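Local coordinates for exonuclease VapC9 (Pyrobaculum aerophilum, PDB 1V8P), which degrades single-stranded DNA slowly as an exonuclease and is probably the magnesium-dependent ribonuclease toxin of a type II toxin-antitoxin pair, at residues A27-V32 and R51-I56; I56-I61 and F93-D98. The protein carries 1 engineered substitution. One frame throughout, in Å; residues are numbered along the deposited sequence.

Interaction 1. Residues A27-V32 and R51-I56; sequences AVEYLV and REKLAI. Engineered in segment 27-32: Ala-27 (natural residue Pro).
Tyr-30 and Leu-54 pair in parallel register, and CD1 of Leu-54 sits 3.5 Å from CD1 of the tyrosine ring. Further along the same side, Val-32 CG2 faces Leu-54 CB at 4.2 Å. On the other side of the sheet Val-28 CG1, turned anti to its own nitrogen (chi1 -180°), comes within 3.6 Å of the Ala-55 methyl. This is the tight part, and the backbone bonds run through it. Lys-53 O takes two of them from consecutive residues, Tyr-30 N at 2.9 Å and Glu-29 N at 2.8 Å. Tyr-30 O then accepts from Ala-55 N, and Val-32 N gives to Ala-55 O. Towards solvent the contact slackens. The Glu-29 carboxylate lies alongside the Lys-53 methylenes without a salt bridge: its OE2 is 4.7 Å from Lys-53 NZ, which is hydrogen-bonded to Gln-158 instead. At the outer end the methyl of the engineered Ala-27 comes to 4.0 Å from Glu-52 CG, and its carbonyl oxygen meets Lys-53 CA. Two helices, 34-40 and 44-48, connect these neighbouring parallel strands, a beta-alpha-beta crossover in the central sheet of the PIN domain.

Interaction 2. Residues I56-I61 and F93-D98; sequences ILHLTI and FKVLED
The His-58 ring is overlapped by Val-95 CG1, which stands 3.6 Å from the ring centroid and almost on its normal, a CH-pi contact. At the edge of the same ring, in its plane, Asp-98 OD2 comes to 3.2 Å from His-58 CD2, with ring and carboxylate planes 68° apart. The polar ends look across the subunit boundary: His-58 ND1 bonds to Asp-98 of the second subunit, Asp-98 OD1 returns the bond to that subunit's His-58, Asp-98 OD2 meets its Tyr-62, and the two His-58 rings stack. Val-95 forks: CG1, which a trans chi1 of -176° swings away from the backbone N, takes the histidine, while CG2 lies 3.9 Å from Ile-56 CG1. The other branch of Ile-56, CG2, rests 3.8 Å from Phe-93 CD2, the two side chains crossing at about a right angle. Beneath them the backbones pair in parallel, Ile-56 N giving to Lys-94 O and Leu-96 N to Ile-56 O. The outer strand 94-95 of the PIN-domain sheet pairs with the end of 54-56, and Val-95 and the loop after it pack against the first turn of helix 58-73, at a subunit interface that includes reciprocal His-Asp bonds.

Interactions 1 and 2 share Ile-56, their centres lie about 10 Å apart, and together they set strand 54-56 between 30-32 and 94-95 in one parallel sheet. Side chains bridge the two on both sides of it: Leu-54 CB is 3.6 Å from Phe-93 CE2, and Leu-31 CD1 is 3.7 Å from Leu-57 CD2. Both lie near the predicted magnesium site. The side chain of Asp-33 is about 5 Å from that of Val-32 and about 7 Å from that of Ile-56; that of Asp-117 lies about 9 Å from the Leu-57 side chain. Interaction 1 stays inside the subunit, whereas interaction 2 reaches the second subunit through the start of helix 58-73 and Asp-98.

Interaction 1. Residues A27-V32 and R51-I56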
loop_
_atom_site.group_PDB
_atom_site.type_symbol
_atom_site.label_atom_id
_atom_site.label_comp_id
_atom_site.label_asym_id
_atom_site.label_seq_id
_atom_site.Cartn_x
_atom_site.Cartn_y
_atom_site.Cartn_z
ATOM N N ALA C 27 12.305 0.439 -31.912
ATOM C CA ALA C 27 12.363 1.872 -32.167
ATOM C C ALA C 27 12.080 2.550 -30.828
ATOM O O ALA C 27 11.914 3.769 -30.748
ATOM C CB ALA C 27 11.308 2.266 -33.190
ATOM N N VAL C 28 12.039 1.743 -29.772
ATOM C CA VAL C 28 11.764 2.241 -28.435
ATOM C C VAL C 28 12.981 2.903 -27.803
ATOM O O VAL C 28 14.066 2.328 -27.778
ATOM C CB VAL C 28 11.273 1.091 -27.518
ATOM C CG1 VAL C 28 10.981 1.614 -26.115
ATOM C CG2 VAL C 28 10.039 0.458 -28.115
ATOM N N GLU C 29 12.792 4.115 -27.287
ATOM C CA GLU C 29 13.863 4.870 -26.629
ATOM C C GLU C 29 13.489 5.134 -25.163
ATOM O O GLU C 29 14.358 5.288 -24.301
ATOM C CB GLU C 29 14.087 6.212 -27.346
ATOM C CG GLU C 29 14.737 6.141 -28.725
ATOM C CD GLU C 29 14.597 7.448 -29.521
ATOM O OE1 GLU C 29 14.875 8.537 -28.967
ATOM O OE2 GLU C 29 14.209 7.390 -30.713
ATOM N N TYR C 30 12.196 5.171 -24.876
ATOM C CA TYR C 30 11.757 5.438 -23.512
ATOM C C TYR C 30 10.853 4.388 -22.850
ATOM O O TYR C 30 9.989 3.789 -23.498
ATOM C CB TYR C 30 11.032 6.778 -23.455
ATOM C CG TYR C 30 11.773 7.917 -24.092
ATOM C CD1 TYR C 30 11.585 8.239 -25.440
ATOM C CD2 TYR C 30 12.666 8.682 -23.347
ATOM C CE1 TYR C 30 12.269 9.302 -26.026
ATOM C CE2 TYR C 30 13.357 9.746 -23.918
ATOM C CZ TYR C 30 13.153 10.056 -25.255
ATOM O OH TYR C 30 13.816 11.141 -25.792
ATOM N N LEU C 31 11.077 4.177 -21.553
ATOM C CA LEU C 31 10.268 3.283 -20.733
ATOM C C LEU C 31 9.474 4.245 -19.846
ATOM O O LEU C 31 10.068 5.012 -19.079
ATOM C CB LEU C 31 11.136 2.382 -19.845
ATOM C CG LEU C 31 10.340 1.525 -18.849
ATOM C CD1 LEU C 31 9.388 0.613 -19.611
ATOM C CD2 LEU C 31 11.273 0.692 -17.987
ATOM N N VAL C 32 8.148 4.213 -19.961
ATOM C CA VAL C 32 7.276 5.099 -19.190
ATOM C C VAL C 32 6.621 4.377 -18.023
ATOM O O VAL C 32 6.117 3.271 -18.193
ATOM C CB VAL C 32 6.166 5.682 -20.093
ATOM C CG1 VAL C 32 5.237 6.542 -19.290
ATOM C CG2 VAL C 32 6.779 6.481 -21.219
ATOM N N ARG C 51 4.756 7.858 -30.419
ATOM C CA ARG C 51 4.415 6.612 -29.745
ATOM C C ARG C 51 5.352 5.426 -29.962
ATOM O O ARG C 51 5.604 4.673 -29.026
ATOM C CB ARG C 51 2.989 6.179 -30.108
ATOM C CG ARG C 51 2.828 5.682 -31.529
ATOM C CD ARG C 51 1.362 5.458 -31.851
ATOM N NE ARG C 51 0.841 4.261 -31.206
ATOM C CZ ARG C 51 0.538 3.147 -31.864
ATOM N NH1 ARG C 51 0.711 3.099 -33.178
ATOM N NH2 ARG C 51 0.059 2.082 -31.221
ATOM N N GLU C 52 5.871 5.239 -31.170
ATOM C CA GLU C 52 6.735 4.084 -31.376
ATOM C C GLU C 52 7.997 4.179 -30.516
ATOM O O GLU C 52 8.705 3.190 -30.305
ATOM C CB GLU C 52 7.097 3.911 -32.860
ATOM C CG GLU C 52 8.250 4.761 -33.405
ATOM C CD GLU C 52 7.867 6.206 -33.661
ATOM O OE1 GLU C 52 6.645 6.486 -33.758
ATOM O OE2 GLU C 52 8.789 7.053 -33.778
ATOM N N LYS C 53 8.255 5.373 -29.996
ATOM C CA LYS C 53 9.422 5.593 -29.163
ATOM C C LYS C 53 9.205 5.275 -27.686
ATOM O O LYS C 53 10.170 5.056 -26.951
ATOM C CB LYS C 53 9.907 7.035 -29.334
ATOM C CG LYS C 53 10.808 7.197 -30.539
ATOM C CD LYS C 53 11.416 8.588 -30.676
ATOM C CE LYS C 53 10.433 9.562 -31.292
ATOM N NZ LYS C 53 11.118 10.580 -32.144
ATOM N N LEU C 54 7.943 5.227 -27.263
ATOM C CA LEU C 54 7.614 4.947 -25.863
ATOM C C LEU C 54 7.106 3.544 -25.589
ATOM O O LEU C 54 6.427 2.943 -26.407
ATOM C CB LEU C 54 6.559 5.924 -25.339
ATOM C CG LEU C 54 6.658 7.420 -25.622
ATOM C CD1 LEU C 54 8.116 7.876 -25.588
ATOM C CD2 LEU C 54 6.016 7.692 -26.979
ATOM N N ALA C 55 7.437 3.039 -24.408
ATOM C CA ALA C 55 6.995 1.721 -23.981
ATOM C C ALA C 55 6.665 1.718 -22.485
ATOM O O ALA C 55 7.017 2.637 -21.755
ATOM C CB ALA C 55 8.064 0.692 -24.285
ATOM N N ILE C 56 5.974 0.670 -22.055
ATOM C CA ILE C 56 5.570 0.468 -20.668
ATOM C C ILE C 56 5.793 -0.997 -20.391
ATOM O O ILE C 56 6.161 -1.760 -21.281
ATOM C CB ILE C 56 4.049 0.721 -20.436
ATOM C CG1 ILE C 56 3.237 -0.204 -21.353
ATOM C CG2 ILE C 56 3.709 2.192 -20.621
ATOM C CD1 ILE C 56 1.766 0.099 -21.410
#

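Interaction 2. Residues I56-I61 and F93-D98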
loop_
_atom_site.group_PDB
_atom_site.type_symbol
_atom_site.label_atom_id
_atom_site.label_comp_id
_atom_site.label_asym_id
_atom_site.label_seq_id
_atom_site.Cartn_x
_atom_site.Cartn_y
_atom_site.Cartn_z
ATOM N N ILE C 56 5.974 0.670 -22.055
ATOM C CA ILE C 56 5.570 0.468 -20.668
ATOM C C ILE C 56 5.793 -0.997 -20.391
ATOM O O ILE C 56 6.161 -1.760 -21.281
ATOM C CB ILE C 56 4.049 0.721 -20.436
ATOM C CG1 ILE C 56 3.237 -0.204 -21.353
ATOM C CG2 ILE C 56 3.709 2.192 -20.621
ATOM C CD1 ILE C 56 1.766 0.099 -21.410
ATOM N N LEU C 57 5.566 -1.394 -19.153
ATOM C CA LEU C 57 5.701 -2.785 -18.777
ATOM C C LEU C 57 4.255 -3.254 -18.574
ATOM O O LEU C 57 3.344 -2.429 -18.533
ATOM C CB LEU C 57 6.479 -2.902 -17.465
ATOM C CG LEU C 57 7.889 -2.326 -17.332
ATOM C CD1 LEU C 57 8.456 -2.705 -15.959
ATOM C CD2 LEU C 57 8.782 -2.875 -18.401
ATOM N N HIS C 58 4.016 -4.553 -18.459
ATOM C CA HIS C 58 2.645 -4.996 -18.221
ATOM C C HIS C 58 2.188 -4.364 -16.898
ATOM O O HIS C 58 1.045 -3.904 -16.770
ATOM C CB HIS C 58 2.577 -6.519 -18.097
ATOM C CG HIS C 58 2.714 -7.247 -19.396
ATOM N ND1 HIS C 58 1.712 -7.277 -20.348
ATOM C CD2 HIS C 58 3.736 -7.978 -19.900
ATOM C CE1 HIS C 58 2.113 -7.996 -21.381
ATOM N NE2 HIS C 58 3.336 -8.433 -21.135
ATOM N N LEU C 59 3.092 -4.350 -15.920
ATOM C CA LEU C 59 2.814 -3.790 -14.595
ATOM C C LEU C 59 2.187 -2.399 -14.681
ATOM O O LEU C 59 1.370 -2.028 -13.855
ATOM C CB LEU C 59 4.113 -3.682 -13.796
ATOM C CG LEU C 59 4.219 -3.588 -12.261
ATOM C CD1 LEU C 59 5.290 -2.580 -11.929
ATOM C CD2 LEU C 59 2.918 -3.182 -11.612
ATOM N N THR C 60 2.582 -1.631 -15.686
ATOM C CA THR C 60 2.081 -0.280 -15.851
ATOM C C THR C 60 0.562 -0.225 -15.975
ATOM O O THR C 60 -0.078 0.673 -15.437
ATOM C CB THR C 60 2.718 0.382 -17.083
ATOM O OG1 THR C 60 4.143 0.332 -16.955
ATOM C CG2 THR C 60 2.273 1.839 -17.212
ATOM N N ILE C 61 -0.006 -1.188 -16.693
ATOM C CA ILE C 61 -1.444 -1.262 -16.903
ATOM C C ILE C 61 -2.182 -1.307 -15.575
ATOM O O ILE C 61 -3.120 -0.548 -15.349
ATOM C CB ILE C 61 -1.790 -2.513 -17.751
ATOM C CG1 ILE C 61 -1.230 -2.333 -19.168
ATOM C CG2 ILE C 61 -3.293 -2.760 -17.756
ATOM C CD1 ILE C 61 -0.969 -3.636 -19.912
ATOM N N PHE C 93 0.969 2.442 -26.338
ATOM C CA PHE C 93 2.329 2.061 -25.988
ATOM C C PHE C 93 2.717 0.643 -26.275
ATOM O O PHE C 93 1.886 -0.252 -26.230
ATOM C CB PHE C 93 2.580 2.308 -24.502
ATOM C CG PHE C 93 2.527 3.749 -24.107
ATOM C CD1 PHE C 93 1.334 4.452 -24.146
ATOM C CD2 PHE C 93 3.677 4.405 -23.681
ATOM C CE1 PHE C 93 1.284 5.791 -23.764
ATOM C CE2 PHE C 93 3.634 5.736 -23.300
ATOM C CZ PHE C 93 2.437 6.429 -23.341
ATOM N N LYS C 94 4.006 0.454 -26.544
ATOM C CA LYS C 94 4.581 -0.857 -26.803
ATOM C C LYS C 94 4.771 -1.429 -25.401
ATOM O O LYS C 94 5.145 -0.705 -24.486
ATOM C CB LYS C 94 5.945 -0.705 -27.488
ATOM C CG LYS C 94 6.355 -1.855 -28.404
ATOM C CD LYS C 94 6.580 -3.183 -27.670
ATOM C CE LYS C 94 7.074 -4.277 -28.636
ATOM N NZ LYS C 94 7.318 -5.594 -27.970
ATOM N N VAL C 95 4.510 -2.715 -25.224
ATOM C CA VAL C 95 4.658 -3.330 -23.921
ATOM C C VAL C 95 5.852 -4.266 -23.944
ATOM O O VAL C 95 5.924 -5.163 -24.777
ATOM C CB VAL C 95 3.381 -4.116 -23.546
ATOM C CG1 VAL C 95 3.485 -4.693 -22.146
ATOM C CG2 VAL C 95 2.182 -3.193 -23.653
ATOM N N LEU C 96 6.792 -4.052 -23.030
ATOM C CA LEU C 96 7.977 -4.891 -22.963
ATOM C C LEU C 96 7.687 -6.156 -22.182
ATOM O O LEU C 96 6.650 -6.270 -21.540
ATOM C CB LEU C 96 9.131 -4.127 -22.305
ATOM C CG LEU C 96 9.320 -2.741 -22.927
ATOM C CD1 LEU C 96 10.551 -2.074 -22.352
ATOM C CD2 LEU C 96 9.424 -2.882 -24.437
ATOM N N GLU C 97 8.614 -7.104 -22.245
ATOM C CA GLU C 97 8.468 -8.371 -21.537
ATOM C C GLU C 97 8.726 -8.168 -20.066
ATOM O O GLU C 97 9.390 -7.222 -19.669
ATOM C CB GLU C 97 9.478 -9.405 -22.044
ATOM C CG GLU C 97 9.410 -9.741 -23.524
ATOM C CD GLU C 97 10.292 -10.941 -23.883
ATOM O OE1 GLU C 97 11.448 -11.027 -23.392
ATOM O OE2 GLU C 97 9.829 -11.802 -24.664
ATOM N N ASP C 98 8.227 -9.068 -19.249
ATOM C CA ASP C 98 8.475 -8.955 -17.826
ATOM C C ASP C 98 9.933 -9.275 -17.539
ATOM O O ASP C 98 10.524 -10.151 -18.160
ATOM C CB ASP C 98 7.577 -9.915 -17.049
ATOM C CG ASP C 98 6.106 -9.633 -17.275
ATOM O OD1 ASP C 98 5.322 -10.600 -17.272
ATOM O OD2 ASP C 98 5.742 -8.450 -17.456
#